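Local coordinates for protein 4-hydroxy-3-methylbut-2-enyl diphosphate reductase, apicoplast (Plasmodium falciparum, PDB 4N7B) that reduces (E)-4-hydroxy-3-methylbut-2-enyl diphosphate to isopentenyl and dimethylallyl diphosphate at an iron-sulfur cluster, the last step of the apicoplast DOXP/MEP isoprenoid pathway, at residues A313-V318 and P518-P523. Residues are numbered along the deposited sequence; the frame is centred on the assembly and turned at random.
Sequences ATCPLV and PKWKLP. With F3S (Fe3-s4 cluster), chain B.
C315 carries its SG anti to the backbone N (chi1 -179°), and W520 holds CG anti to its carbonyl carbon (chi1 -56°), so sulfur and indole meet next to the cluster. SG of C315 binds FE3 of the iron-sulfur cluster at 2.3 Å. The sulfur also meets the W520 ring, where C315 SG comes in obliquely, 3.7 Å from W520 CZ3. The backbone N-H of L317 also points at this sulfur, L317 N to C315 SG 3.5 Å and nearly straight at 165°, a capping bond: C315 is the N-cap of helix 316-329. That bond, with the helix N-terminus behind it, would probably ease the negative charge on the thiolate. This is one of the three cysteine ligands of the IspH fold, where three parallel-sheet lobes surround a central cluster; here a loop of the C-terminal tail, between strand 506-511 and helix 524-533, runs beside the ligand, bringing W520 against it. P316 meets W520 tip to tip in a CH-pi contact, P316 CG 3.8 Å from the centroid of the W520 six-membered ring. P518 CB lies against the opposite face, nearer the rim, so the indole is sandwiched between two prolines. At the ring's edge L317 crosses at about a right angle, L317 CD1 in the plane and 3.6 Å from W520 CH2. R236 on helix 232-247 hydrogen bonds through NH1 to T314 O and through NE to K521 O.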
loop_
_atom_site.group_PDB
_atom_site.type_symbol
_atom_site.label_atom_id
_atom_site.label_comp_id
_atom_site.label_asym_id
_atom_site.label_seq_id
_atom_site.Cartn_x
_atom_site.Cartn_y
_atom_site.Cartn_z
ATOM N N ALA A 313 -8.408 -10.762 -3.227
ATOM C CA ALA A 313 -7.019 -10.398 -3.535
ATOM C C ALA A 313 -6.434 -9.528 -2.444
ATOM O O ALA A 313 -5.422 -8.849 -2.660
ATOM C CB ALA A 313 -6.927 -9.674 -4.890
ATOM N N THR A 314 -7.070 -9.534 -1.274
ATOM C CA THR A 314 -6.505 -8.850 -0.113
ATOM C C THR A 314 -5.065 -9.302 -0.009
ATOM O O THR A 314 -4.777 -10.495 -0.097
ATOM C CB THR A 314 -7.208 -9.242 1.203
ATOM O OG1 THR A 314 -8.539 -8.726 1.225
ATOM C CG2 THR A 314 -6.450 -8.708 2.408
ATOM N N CYS A 315 -4.153 -8.359 0.164
ATOM C CA CYS A 315 -2.768 -8.699 0.444
ATOM C C CYS A 315 -2.634 -9.528 1.728
ATOM O O CYS A 315 -3.193 -9.166 2.761
ATOM C CB CYS A 315 -1.925 -7.432 0.578
ATOM S SG CYS A 315 -0.200 -7.867 0.911
ATOM N N PRO A 316 -1.880 -10.636 1.673
ATOM C CA PRO A 316 -1.675 -11.472 2.866
ATOM C C PRO A 316 -1.217 -10.696 4.097
ATOM O O PRO A 316 -1.505 -11.133 5.219
ATOM C CB PRO A 316 -0.597 -12.456 2.421
ATOM C CG PRO A 316 -0.814 -12.590 0.903
ATOM C CD PRO A 316 -1.265 -11.215 0.465
ATOM N N LEU A 317 -0.511 -9.582 3.905
ATOM C CA LEU A 317 0.047 -8.835 5.039
ATOM C C LEU A 317 -0.958 -7.825 5.561
ATOM O O LEU A 317 -0.825 -7.325 6.683
ATOM C CB LEU A 317 1.379 -8.153 4.668
ATOM C CG LEU A 317 2.474 -9.130 4.177
ATOM C CD1 LEU A 317 3.702 -8.366 3.670
ATOM C CD2 LEU A 317 2.875 -10.104 5.275
ATOM N N VAL A 318 -1.978 -7.535 4.752
ATOM C CA VAL A 318 -3.159 -6.831 5.254
ATOM C C VAL A 318 -4.035 -7.850 5.986
ATOM O O VAL A 318 -4.509 -7.592 7.092
ATOM C CB VAL A 318 -3.957 -6.147 4.120
ATOM C CG1 VAL A 318 -5.331 -5.713 4.605
ATOM C CG2 VAL A 318 -3.188 -4.958 3.584
ATOM N N PRO A 518 8.193 -12.270 -1.562
ATOM C CA PRO A 518 7.383 -13.412 -1.128
ATOM C C PRO A 518 6.897 -14.228 -2.316
ATOM O O PRO A 518 6.672 -13.687 -3.403
ATOM C CB PRO A 518 6.191 -12.756 -0.437
ATOM C CG PRO A 518 6.685 -11.422 -0.012
ATOM C CD PRO A 518 7.667 -10.998 -1.054
ATOM N N LYS A 519 6.724 -15.524 -2.092
ATOM C CA LYS A 519 6.283 -16.432 -3.122
ATOM C C LYS A 519 4.795 -16.705 -2.981
ATOM O O LYS A 519 4.338 -17.834 -3.066
ATOM C CB LYS A 519 7.104 -17.714 -3.041
ATOM C CG LYS A 519 8.433 -17.542 -3.725
ATOM C CD LYS A 519 9.557 -18.267 -3.013
ATOM C CE LYS A 519 10.880 -18.066 -3.749
ATOM N NZ LYS A 519 10.758 -18.354 -5.215
ATOM N N TRP A 520 4.018 -15.653 -2.796
ATOM C CA TRP A 520 2.584 -15.835 -2.712
ATOM C C TRP A 520 2.014 -16.324 -4.048
ATOM O O TRP A 520 2.434 -15.888 -5.108
ATOM C CB TRP A 520 1.925 -14.528 -2.298
ATOM C CG TRP A 520 2.478 -13.972 -1.001
ATOM C CD1 TRP A 520 3.073 -14.671 0.014
ATOM C CD2 TRP A 520 2.490 -12.599 -0.603
ATOM N NE1 TRP A 520 3.447 -13.812 1.028
ATOM C CE2 TRP A 520 3.096 -12.536 0.672
ATOM C CE3 TRP A 520 2.039 -11.417 -1.197
ATOM C CZ2 TRP A 520 3.272 -11.342 1.351
ATOM C CZ3 TRP A 520 2.209 -10.222 -0.511
ATOM C CH2 TRP A 520 2.817 -10.198 0.753
ATOM N N LYS A 521 1.059 -17.240 -3.981
ATOM C CA LYS A 521 0.322 -17.663 -5.163
ATOM C C LYS A 521 -0.989 -16.881 -5.229
ATOM O O LYS A 521 -1.314 -16.147 -4.301
ATOM C CB LYS A 521 0.043 -19.165 -5.088
ATOM C CG LYS A 521 1.285 -20.027 -5.271
ATOM C CD LYS A 521 0.925 -21.502 -5.334
ATOM C CE LYS A 521 1.937 -22.310 -6.162
ATOM N NZ LYS A 521 3.184 -22.688 -5.421
ATOM N N LEU A 522 -1.747 -17.041 -6.307
ATOM C CA LEU A 522 -3.067 -16.425 -6.398
ATOM C C LEU A 522 -4.030 -17.055 -5.392
ATOM O O LEU A 522 -3.779 -18.149 -4.885
ATOM C CB LEU A 522 -3.624 -16.574 -7.814
ATOM C CG LEU A 522 -2.783 -15.903 -8.908
ATOM C CD1 LEU A 522 -3.330 -16.236 -10.265
ATOM C CD2 LEU A 522 -2.733 -14.381 -8.714
ATOM N N PRO A 523 -5.146 -16.367 -5.101
ATOM C CA PRO A 523 -6.174 -16.888 -4.191
ATOM C C PRO A 523 -6.564 -18.315 -4.559
ATOM O O PRO A 523 -6.734 -18.621 -5.733
ATOM C CB PRO A 523 -7.345 -15.919 -4.396
ATOM C CG PRO A 523 -6.673 -14.622 -4.769
ATOM C CD PRO A 523 -5.504 -15.042 -5.634
HETATM FE FE1 F3S B . 2.127 -4.206 -0.926
HETATM FE FE3 F3S B . 0.824 -5.825 0.787
HETATM FE FE4 F3S B . 2.586 -3.986 1.644
HETATM S S1 F3S B . -0.014 -4.671 -0.890
HETATM S S2 F3S B . 2.506 -2.312 0.180
HETATM S S3 F3S B . 2.978 -5.774 0.405
HETATM S S4 F3S B . 0.689 -4.553 2.600
#